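Local coordinates for protein ecto-NAD+ glycohydrolase (CD38 molecule) (Bos taurus, PDB 3GC6) that is a CD38-type ectoenzyme of the ADP-ribosyl cyclase family, in which a largely helical part is joined to a part built round a parallel four-stranded sheet, at residues D29-T34 against D108-Y113; P77-G82 against E155-S160; K58-A63 against G122-S127; S6-W11 against D128-S133. The protein carries 1 engineered substitution. All coordinates share one frame; numbering follows the deposited sequence.

Contact 1 (D29-T34 against D108-Y113); sequences DTYTQT and DTLLGY. With SO4 (sulfate ion), chain E.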
# COMPACT_ATOMS: atom_id res chain seq x y z
N ASP A 29 -0.19 -7.57 -0.70
CA ASP A 29 0.16 -6.54 -1.71
C ASP A 29 -1.03 -6.25 -2.62
O ASP A 29 -1.34 -5.09 -2.93
CB ASP A 29 1.36 -7.00 -2.54
CG ASP A 29 2.67 -6.97 -1.76
OD1 ASP A 29 2.76 -6.27 -0.73
OD2 ASP A 29 3.64 -7.67 -2.18
N THR A 30 -1.69 -7.31 -3.10
CA THR A 30 -2.85 -7.12 -3.94
C THR A 30 -3.93 -6.30 -3.24
O THR A 30 -4.50 -5.34 -3.78
CB THR A 30 -3.40 -8.50 -4.38
OG1 THR A 30 -2.40 -9.10 -5.22
CG2 THR A 30 -4.74 -8.35 -5.12
N TYR A 31 -4.22 -6.66 -2.00
CA TYR A 31 -5.27 -5.98 -1.28
C TYR A 31 -4.96 -4.49 -1.06
O TYR A 31 -5.79 -3.62 -1.37
CB TYR A 31 -5.51 -6.67 0.06
CG TYR A 31 -6.71 -6.10 0.82
CD1 TYR A 31 -7.97 -6.68 0.67
CD2 TYR A 31 -6.56 -4.99 1.65
CE1 TYR A 31 -9.10 -6.16 1.34
CE2 TYR A 31 -7.69 -4.46 2.33
CZ TYR A 31 -8.95 -5.07 2.17
OH TYR A 31 -10.06 -4.59 2.87
N THR A 32 -3.77 -4.21 -0.53
CA THR A 32 -3.45 -2.86 -0.09
C THR A 32 -3.21 -1.92 -1.25
O THR A 32 -3.33 -0.70 -1.08
CB THR A 32 -2.22 -2.83 0.80
OG1 THR A 32 -1.12 -3.43 0.09
CG2 THR A 32 -2.47 -3.62 2.10
N GLN A 33 -2.82 -2.47 -2.40
CA GLN A 33 -2.44 -1.62 -3.55
C GLN A 33 -3.45 -1.60 -4.69
O GLN A 33 -3.51 -0.64 -5.48
CB GLN A 33 -1.08 -2.07 -4.09
CG GLN A 33 0.04 -1.89 -3.10
CD GLN A 33 1.37 -2.34 -3.65
OE1 GLN A 33 1.69 -2.09 -4.82
NE2 GLN A 33 2.16 -3.00 -2.81
N THR A 34 -4.25 -2.64 -4.81
CA THR A 34 -5.10 -2.75 -6.00
C THR A 34 -6.58 -2.98 -5.67
O THR A 34 -7.47 -2.58 -6.44
CB THR A 34 -4.58 -3.80 -7.01
OG1 THR A 34 -4.92 -5.12 -6.56
CG2 THR A 34 -3.08 -3.69 -7.21
N ASP A 108 -13.68 -9.50 3.12
CA ASP A 108 -13.26 -8.34 2.35
C ASP A 108 -12.41 -7.36 3.18
O ASP A 108 -11.99 -6.32 2.69
CB ASP A 108 -14.48 -7.63 1.75
CG ASP A 108 -15.25 -8.50 0.78
OD1 ASP A 108 -14.60 -9.03 -0.17
OD2 ASP A 108 -16.49 -8.64 0.93
N THR A 109 -12.21 -7.67 4.47
CA THR A 109 -11.25 -6.91 5.28
C THR A 109 -9.85 -7.39 4.87
O THR A 109 -9.71 -8.44 4.24
CB THR A 109 -11.45 -7.19 6.79
OG1 THR A 109 -11.23 -8.57 7.10
CG2 THR A 109 -12.88 -6.78 7.22
N LEU A 110 -8.81 -6.64 5.25
CA LEU A 110 -7.44 -7.07 4.87
C LEU A 110 -7.15 -8.48 5.38
O LEU A 110 -6.78 -9.39 4.61
CB LEU A 110 -6.41 -6.08 5.42
CG LEU A 110 -4.97 -6.23 4.92
CD1 LEU A 110 -4.21 -4.90 5.08
CD2 LEU A 110 -4.26 -7.34 5.70
N LEU A 111 -7.35 -8.68 6.69
CA LEU A 111 -6.99 -9.97 7.27
C LEU A 111 -7.90 -11.10 6.75
O LEU A 111 -7.45 -12.24 6.57
CB LEU A 111 -7.00 -9.90 8.82
CG LEU A 111 -5.88 -9.02 9.39
CD1 LEU A 111 -5.99 -8.97 10.92
CD2 LEU A 111 -4.46 -9.55 8.96
N GLY A 112 -9.21 -10.80 6.60
CA GLY A 112 -10.14 -11.79 6.06
C GLY A 112 -9.75 -12.18 4.65
O GLY A 112 -9.87 -13.34 4.25
N TYR A 113 -9.32 -11.20 3.87
CA TYR A 113 -8.88 -11.45 2.51
C TYR A 113 -7.62 -12.32 2.48
O TYR A 113 -7.52 -13.27 1.68
CB TYR A 113 -8.66 -10.11 1.80
CG TYR A 113 -8.27 -10.23 0.34
CD1 TYR A 113 -9.25 -10.33 -0.63
CD2 TYR A 113 -6.94 -10.22 -0.07
CE1 TYR A 113 -8.90 -10.44 -1.99
CE2 TYR A 113 -6.58 -10.31 -1.42
CZ TYR A 113 -7.57 -10.44 -2.37
OH TYR A 113 -7.24 -10.53 -3.72
S SO4 E . -1.67 -7.72 -8.06
O1 SO4 E . -2.63 -6.89 -7.32
O2 SO4 E . -1.01 -6.89 -9.08
O3 SO4 E . -0.69 -8.26 -7.13
O4 SO4 E . -2.38 -8.82 -8.71

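Contact 2 (P77-G82 against E155-S160); sequences PTVPCG and ERFAES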
# COMPACT_ATOMS: atom_id res chain seq x y z
N PRO A 77 -10.15 -5.40 11.45
CA PRO A 77 -11.20 -5.66 10.43
C PRO A 77 -12.38 -4.69 10.57
O PRO A 77 -13.53 -5.10 10.81
CB PRO A 77 -11.63 -7.08 10.77
CG PRO A 77 -11.46 -7.15 12.27
CD PRO A 77 -10.19 -6.39 12.55
N THR A 78 -12.09 -3.42 10.36
CA THR A 78 -13.04 -2.32 10.55
C THR A 78 -13.57 -1.94 9.17
O THR A 78 -12.77 -1.77 8.25
CB THR A 78 -12.28 -1.13 11.18
OG1 THR A 78 -11.68 -1.54 12.41
CG2 THR A 78 -13.20 0.04 11.45
N VAL A 79 -14.89 -1.78 9.05
CA VAL A 79 -15.51 -1.44 7.77
C VAL A 79 -16.22 -0.10 7.97
O VAL A 79 -16.81 0.14 9.05
CB VAL A 79 -16.54 -2.55 7.42
CG1 VAL A 79 -17.43 -2.16 6.25
CG2 VAL A 79 -15.79 -3.87 7.14
N PRO A 80 -16.19 0.78 6.95
CA PRO A 80 -16.89 2.06 7.09
C PRO A 80 -18.36 1.91 7.45
O PRO A 80 -19.02 0.94 7.06
CB PRO A 80 -16.76 2.70 5.70
CG PRO A 80 -15.50 2.12 5.14
CD PRO A 80 -15.44 0.69 5.69
N CYS A 81 -18.88 2.89 8.18
CA CYS A 81 -20.27 2.88 8.58
C CYS A 81 -21.19 2.65 7.40
O CYS A 81 -21.05 3.30 6.37
CB CYS A 81 -20.61 4.21 9.24
SG CYS A 81 -19.67 4.47 10.75
N GLY A 82 -22.14 1.74 7.57
CA GLY A 82 -23.15 1.52 6.54
C GLY A 82 -22.73 0.57 5.43
O GLY A 82 -23.53 0.25 4.54
N GLU A 155 -15.32 -11.38 16.11
CA GLU A 155 -15.66 -10.51 17.28
C GLU A 155 -15.30 -9.08 17.02
O GLU A 155 -16.11 -8.17 17.28
CB GLU A 155 -14.91 -10.98 18.53
CG GLU A 155 -15.38 -12.34 19.02
CD GLU A 155 -14.73 -12.75 20.34
OE1 GLU A 155 -13.66 -12.21 20.68
OE2 GLU A 155 -15.27 -13.65 21.01
N ARG A 156 -14.10 -8.84 16.50
CA ARG A 156 -13.64 -7.46 16.33
C ARG A 156 -14.47 -6.79 15.22
O ARG A 156 -14.86 -5.63 15.34
CB ARG A 156 -12.15 -7.42 16.06
CG ARG A 156 -11.31 -7.92 17.24
CD ARG A 156 -11.35 -6.92 18.40
NE ARG A 156 -10.70 -5.66 18.02
CZ ARG A 156 -9.41 -5.39 18.23
NH1 ARG A 156 -8.64 -6.29 18.83
NH2 ARG A 156 -8.89 -4.23 17.84
N PHE A 157 -14.79 -7.56 14.17
CA PHE A 157 -15.62 -7.08 13.04
C PHE A 157 -17.01 -6.68 13.57
O PHE A 157 -17.51 -5.60 13.25
CB PHE A 157 -15.70 -8.26 12.06
CG PHE A 157 -16.51 -8.03 10.80
CD1 PHE A 157 -16.01 -7.22 9.76
CD2 PHE A 157 -17.68 -8.76 10.57
CE1 PHE A 157 -16.73 -7.09 8.55
CE2 PHE A 157 -18.40 -8.62 9.37
CZ PHE A 157 -17.93 -7.79 8.37
N ALA A 158 -17.59 -7.50 14.46
CA ALA A 158 -18.94 -7.20 14.98
C ALA A 158 -18.89 -6.01 15.93
O ALA A 158 -19.79 -5.14 15.90
CB ALA A 158 -19.53 -8.44 15.68
N GLU A 159 -17.87 -5.98 16.78
CA GLU A 159 -17.76 -4.90 17.77
C GLU A 159 -17.58 -3.52 17.14
O GLU A 159 -17.97 -2.51 17.76
CB GLU A 159 -16.63 -5.16 18.74
CG GLU A 159 -16.89 -6.29 19.67
CD GLU A 159 -15.61 -6.77 20.40
OE1 GLU A 159 -14.51 -6.22 20.16
OE2 GLU A 159 -15.73 -7.72 21.20
N SER A 160 -16.98 -3.47 15.97
CA SER A 160 -16.69 -2.17 15.36
C SER A 160 -17.77 -1.71 14.37
O SER A 160 -17.66 -0.60 13.83
CB SER A 160 -15.32 -2.23 14.65
OG SER A 160 -15.36 -3.19 13.63
O HOH W 1 -12.23 -4.00 13.99
O HOH W 2 -16.42 -2.58 11.30
O HOH W 3 -17.30 0.63 11.55

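Contact 3 (K58-A63 against G122-S127); sequences KDPCKA and GEPGSS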
# COMPACT_ATOMS: atom_id res chain seq x y z
N LYS A 58 3.96 -23.24 18.17
CA LYS A 58 3.12 -23.33 19.36
C LYS A 58 2.28 -24.60 19.34
O LYS A 58 2.08 -25.22 18.28
CB LYS A 58 2.24 -22.07 19.45
CG LYS A 58 3.06 -20.81 19.61
CD LYS A 58 2.17 -19.61 19.76
CE LYS A 58 3.00 -18.38 19.70
NZ LYS A 58 2.16 -17.17 19.77
N ASP A 59 1.78 -24.98 20.51
CA ASP A 59 0.85 -26.11 20.67
C ASP A 59 -0.37 -25.80 19.79
O ASP A 59 -1.08 -24.81 20.03
CB ASP A 59 0.45 -26.20 22.14
CG ASP A 59 -0.48 -27.39 22.42
OD1 ASP A 59 -1.23 -27.80 21.51
OD2 ASP A 59 -0.43 -27.92 23.57
N PRO A 60 -0.61 -26.61 18.76
CA PRO A 60 -1.70 -26.27 17.80
C PRO A 60 -3.10 -26.40 18.36
O PRO A 60 -4.07 -26.01 17.67
CB PRO A 60 -1.47 -27.23 16.61
CG PRO A 60 -0.45 -28.20 17.08
CD PRO A 60 0.22 -27.74 18.32
N CYS A 61 -3.24 -26.94 19.59
CA CYS A 61 -4.54 -27.01 20.27
C CYS A 61 -4.64 -26.10 21.49
O CYS A 61 -5.54 -26.26 22.30
CB CYS A 61 -4.87 -28.47 20.63
SG CYS A 61 -5.51 -29.34 19.17
N LYS A 62 -3.72 -25.14 21.60
CA LYS A 62 -3.84 -24.16 22.67
C LYS A 62 -3.93 -22.74 22.17
O LYS A 62 -3.50 -21.81 22.86
CB LYS A 62 -2.69 -24.29 23.66
CG LYS A 62 -2.80 -25.51 24.52
CD LYS A 62 -1.75 -25.43 25.65
CE LYS A 62 -1.78 -26.67 26.52
NZ LYS A 62 -3.13 -26.89 27.09
N ALA A 63 -4.50 -22.54 20.99
CA ALA A 63 -4.65 -21.19 20.48
C ALA A 63 -5.56 -20.38 21.40
O ALA A 63 -6.58 -20.89 21.88
CB ALA A 63 -5.24 -21.18 19.06
N GLY A 122 0.91 -24.98 13.13
CA GLY A 122 2.33 -25.23 13.35
C GLY A 122 2.55 -26.49 14.16
O GLY A 122 1.63 -27.29 14.38
N GLU A 123 3.78 -26.65 14.65
CA GLU A 123 4.18 -27.86 15.35
C GLU A 123 5.21 -27.40 16.38
O GLU A 123 6.10 -26.65 16.05
CB GLU A 123 4.80 -28.82 14.33
CG GLU A 123 5.56 -30.00 14.93
CD GLU A 123 4.68 -31.13 15.42
OE1 GLU A 123 3.43 -31.01 15.44
OE2 GLU A 123 5.26 -32.17 15.79
N PRO A 124 5.07 -27.83 17.64
CA PRO A 124 6.05 -27.37 18.64
C PRO A 124 7.46 -27.82 18.25
O PRO A 124 7.65 -28.92 17.74
CB PRO A 124 5.59 -28.05 19.93
CG PRO A 124 4.09 -28.22 19.72
CD PRO A 124 3.95 -28.56 18.24
N GLY A 125 8.43 -26.92 18.40
CA GLY A 125 9.83 -27.22 18.03
C GLY A 125 10.17 -27.10 16.55
O GLY A 125 11.29 -27.42 16.11
N SER A 126 9.19 -26.62 15.78
CA SER A 126 9.37 -26.43 14.34
C SER A 126 9.08 -24.98 13.96
O SER A 126 8.14 -24.36 14.49
CB SER A 126 8.42 -27.35 13.56
OG SER A 126 8.45 -27.05 12.18
N SER A 127 9.87 -24.45 13.02
CA SER A 127 9.68 -23.10 12.51
C SER A 127 8.76 -23.07 11.30
O SER A 127 8.53 -22.01 10.72
CB SER A 127 11.03 -22.50 12.12
OG SER A 127 11.66 -23.35 11.18
O HOH W 4 0.94 -24.11 16.05

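Contact 4 (S6-W11 against D128-S133); sequences SGLNRW and DLNIWS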
# COMPACT_ATOMS: atom_id res chain seq x y z
N SER A 6 2.29 -40.48 16.95
CA SER A 6 2.18 -39.13 17.49
C SER A 6 2.87 -38.09 16.60
O SER A 6 3.24 -37.01 17.09
CB SER A 6 2.77 -39.06 18.91
OG SER A 6 4.12 -39.55 18.93
N GLY A 7 2.98 -38.37 15.31
CA GLY A 7 3.71 -37.48 14.38
C GLY A 7 2.91 -36.37 13.69
O GLY A 7 1.83 -35.99 14.14
N LEU A 8 3.44 -35.85 12.58
CA LEU A 8 2.82 -34.69 11.89
C LEU A 8 1.44 -34.97 11.29
O LEU A 8 0.65 -34.05 11.04
CB LEU A 8 3.74 -34.16 10.80
CG LEU A 8 5.06 -33.63 11.35
CD1 LEU A 8 5.95 -33.21 10.20
CD2 LEU A 8 4.82 -32.44 12.27
N ASN A 9 1.15 -36.25 11.06
CA ASN A 9 -0.11 -36.62 10.45
C ASN A 9 -1.17 -37.02 11.47
O ASN A 9 -2.16 -37.62 11.11
CB ASN A 9 0.09 -37.74 9.43
CG ASN A 9 -1.11 -37.93 8.52
OD1 ASN A 9 -1.77 -36.95 8.13
ND2 ASN A 9 -1.40 -39.19 8.16
N ARG A 10 -0.96 -36.68 12.75
CA ARG A 10 -1.84 -37.13 13.82
C ARG A 10 -3.21 -36.47 13.86
O ARG A 10 -4.13 -36.99 14.52
CB ARG A 10 -1.15 -36.96 15.18
CG ARG A 10 -0.95 -35.51 15.61
CD ARG A 10 -0.03 -35.43 16.83
NE ARG A 10 0.20 -34.06 17.30
CZ ARG A 10 1.14 -33.24 16.80
NH1 ARG A 10 1.93 -33.64 15.81
NH2 ARG A 10 1.29 -32.03 17.30
N TRP A 11 -3.36 -35.33 13.19
CA TRP A 11 -4.61 -34.62 13.25
C TRP A 11 -5.63 -35.13 12.24
O TRP A 11 -5.29 -35.78 11.26
CB TRP A 11 -4.36 -33.12 13.00
CG TRP A 11 -3.35 -32.53 13.93
CD1 TRP A 11 -2.13 -31.98 13.59
CD2 TRP A 11 -3.47 -32.38 15.35
NE1 TRP A 11 -1.49 -31.49 14.71
CE2 TRP A 11 -2.28 -31.75 15.81
CE3 TRP A 11 -4.46 -32.71 16.28
CZ2 TRP A 11 -2.07 -31.44 17.17
CZ3 TRP A 11 -4.24 -32.42 17.63
CH2 TRP A 11 -3.05 -31.79 18.05
N ASP A 128 8.23 -24.24 10.91
CA ASP A 128 7.47 -24.37 9.68
C ASP A 128 5.99 -24.68 9.91
O ASP A 128 5.60 -25.14 10.98
CB ASP A 128 8.02 -25.53 8.86
CG ASP A 128 9.38 -25.24 8.30
OD1 ASP A 128 9.57 -24.16 7.71
OD2 ASP A 128 10.24 -26.13 8.44
N LEU A 129 5.18 -24.43 8.90
CA LEU A 129 3.80 -24.92 8.94
C LEU A 129 3.78 -26.43 8.88
O LEU A 129 4.67 -27.04 8.31
CB LEU A 129 2.97 -24.33 7.80
CG LEU A 129 2.57 -22.84 8.01
CD1 LEU A 129 3.65 -21.91 7.46
CD2 LEU A 129 1.26 -22.54 7.32
N ASN A 130 2.77 -27.03 9.48
CA ASN A 130 2.54 -28.45 9.29
C ASN A 130 1.65 -28.61 8.06
O ASN A 130 0.46 -28.33 8.10
CB ASN A 130 1.87 -29.05 10.53
CG ASN A 130 1.61 -30.55 10.42
OD1 ASN A 130 1.63 -31.12 9.32
ND2 ASN A 130 1.38 -31.18 11.55
N ILE A 131 2.26 -29.06 6.95
CA ILE A 131 1.53 -29.20 5.70
C ILE A 131 0.90 -30.59 5.54
O ILE A 131 0.34 -30.91 4.47
CB ILE A 131 2.46 -28.93 4.47
CG1 ILE A 131 3.63 -29.93 4.45
CG2 ILE A 131 2.96 -27.50 4.50
CD1 ILE A 131 4.63 -29.76 3.28
N TRP A 132 0.94 -31.38 6.60
CA TRP A 132 0.44 -32.76 6.54
C TRP A 132 -0.93 -32.93 7.15
O TRP A 132 -1.78 -33.60 6.58
CB TRP A 132 1.44 -33.71 7.21
CG TRP A 132 2.80 -33.46 6.67
CD1 TRP A 132 3.85 -32.83 7.29
CD2 TRP A 132 3.25 -33.79 5.35
NE1 TRP A 132 4.94 -32.78 6.44
CE2 TRP A 132 4.58 -33.34 5.24
CE3 TRP A 132 2.64 -34.40 4.24
CZ2 TRP A 132 5.34 -33.49 4.07
CZ3 TRP A 132 3.39 -34.55 3.07
CH2 TRP A 132 4.74 -34.12 3.02
N SER A 133 -1.14 -32.38 8.35
CA SER A 133 -2.47 -32.42 8.95
C SER A 133 -2.55 -31.25 9.91
O SER A 133 -1.52 -30.78 10.38
CB SER A 133 -2.75 -33.74 9.69
OG SER A 133 -2.01 -33.88 10.91
O HOH W 5 -3.93 -35.37 6.57
O HOH W 6 1.13 -30.01 14.24

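Contact 1 (D29-T34 against D108-Y113)
Two helices of the helical part meet here, the late turns of helix 20-35 and the capped start of helix 110-115. Thr-109 is the N-cap: its OG1 accepts from Gly-112 N and also bonds to Leu-106 O. Tyr-31 carries the contact. With CG anti to its backbone N (chi1 -174°), the ring reaches across to segment 108-113. Leu-110 CA sits over one face, 3.7 Å from the ring centroid in a CH-pi contact, and Leu-110 CB lies 3.7 Å from Tyr-31 CE2. On another side, Tyr-31 CD1 comes 3.6 Å from CG of Tyr-113, whose ring it overlies; the two ring planes stand at an oblique 48°. At the tip, Tyr-31 OH donates 2.6 Å to Asp-108 O, in the carbonyl plane and on a lone pair. A sulfate ion, probably from the crystallisation liquor, sits beyond the Thr-30 side of helix 20-35, with its O3 2.7 Å from Thr-30 OG1, and is also bonded to Ser-41 OG of the second subunit. The short phenol bond pins the ring at its far end while carbon packing holds its body, so the Asp-108 carbonyl gains a donor and the ring's tilt is set.

Contact 2 (P77-G82 against E155-S160)
Carbon packing comes first in this contact, where the loop running from helix 69-74 toward strand 85-88 lies along the last turn of helix 145-159. The ring of Pro-77 crosses Arg-156 at about a right angle, its CG 3.9 Å from Arg-156 CB; beyond CB the arginine chain bends at chi2 and chi3 and leads away from the loop. Phe-157, with CG anti to its backbone N (chi1 180°), reaches along the loop instead. Its CE1 meets Val-79 CG2 at 3.6 Å, an oblique approach. Pro-77 O lies at the rim of the same ring, near its plane and 3.4 Å from Phe-157 CD1. That carbonyl oxygen is buried here and has no hydrogen-bond partner in the model, so the aromatic edge is what it faces.

No direct hydrogen bond joins the two segments, and the polar links run through water. One water accepts from Val-79 N and stands 2.6 Å from Ser-160 OG; a second bridges Val-79 O and Ser-160 O, 2.6 Å from each. A third lies 3.0 Å from Thr-78 OG1 and donates a weak bond to Arg-156 O. The three waters lie on the Ser-160 side of the contact, beside the helix end.

Among its neighbours, the phenylalanine ring meets Phe-86 of strand 85-88 and touches Leu-106, while the disulfide from Cys-81 to Cys-162 and the backbone bond between Gly-82 and Cys-162 tie the loop to the approach to strand 164-170.

Contact 3 (K58-A63 against G122-S127)
Asp-59 OD1 is gripped by one firm bond, from Cys-61 N at 2.9 Å with an N-H...O angle of 159°, which makes an Asx turn. The donor comes from above the carboxylate plane. CG stands anti to the backbone N of Asp-59 (chi1 -178°), and that torsion carries the carboxylate back over the chain two residues on. The main chain closes the same bend as a type I beta turn, Lys-62 N donating to Asp-59 O at 3.1 Å. Opposite it stands a second bend, a type II turn from Glu-123 to Ser-126 closed by the bond from Ser-126 N to Glu-123 O, with Gly-125 taking the positive-phi position.

Loop thus meets loop: the one following helix 44-55 packs against the one leading to strand 133-134. No direct hydrogen bond crosses between them. A single water does the polar work, donating to Lys-58 O at 2.7 Å and accepting a weak bond from Gly-122 N. Two prolines supply the van der Waals packing: Pro-60 CG rests against the carbonyl oxygen Gly-122 O at 3.5 Å, and CG of Pro-124 comes 4.0 Å from Asp-59 CA. Around the pair, the disulfide from Cys-61 to Cys-141 and the bond from Cys-61 O to Thr-143 OG1 hold the first turn to the chain entering helix 145-159. Lys-58 NZ turns to Ala-54 O, at the end of helix 44-55. Between the turns, the proline rings point at each other tip to tip, with Pro-60 CD 3.8 Å from Pro-124 CD.

Contact 4 (S6-W11 against D128-S133)
From CB to tip, Ser-133 is short but meets a partner at each atom. Its CB lies 3.6 Å from Trp-11 O. Its OG, in the crowded position between backbone N and carbonyl carbon (chi1 71°), donates 2.7 Å to Leu-8 O and accepts from Trp-11 N at 3.0 Å. One hydroxyl thus bonds a carbonyl inside the type I turn from Gly-7 to Arg-10 and the N-H of the residue that follows it.

Leu-8 O has a second donor, Asn-130 ND2 at 3.0 Å. This bond is nearly straight (165°), lies in the amide plane of Asn-130 and, like the serine bond, uses a lone pair of the carbonyl, so the oxygen is held from two sides. The other end of that amide, Asn-130 OD1, accepts from Trp-132 N and Ser-133 N, an Asx turn and Asx motif that fix how the amide is rotated. A water then accepts from both Asn-130 ND2 and Trp-11 NE1. Apolar packing adds Leu-8 CD1 against Trp-132 CD1 at 3.6 Å, the two side chains crossing obliquely.

Within the turn, Arg-10 folds back so that its NH1 donates to Gly-7 O, and its CG lies over one face of the Trp-11 indole. Asn-130 is also backbone-bonded to Ser-16 and to Cys-121. The Ser-133 and Asn-130 side-chain bonds fasten the N-terminal loop just ahead of strand 13-14, which pairs antiparallel with strand 133-134, while Leu-129 packs down on helices 20-35 and 44-55.

In the fold
From the N terminus, segment 6-11 opens the loop that contact 4 closes at 128-133, and both contact 1 and contact 3 fall wholly within it. Contacts 1 and 3 cross each other, since 58-63 comes before 108-113 and 122-127 after it. Contact 2 is the last to open, at 77-82, and the last to close, at 155-160, so it crosses the other three. In space there are two groups. Contacts 3 and 4, centres about 10 Å apart, share the Glu-123 to Arg-10 salt bridge and tie the N-terminal loop to the helical part. Contacts 1 and 2 touch through Thr-109 CG2, linking those helices to the parallel sheet; contacts 2 and 4 lie on opposite sides of the chain's centre.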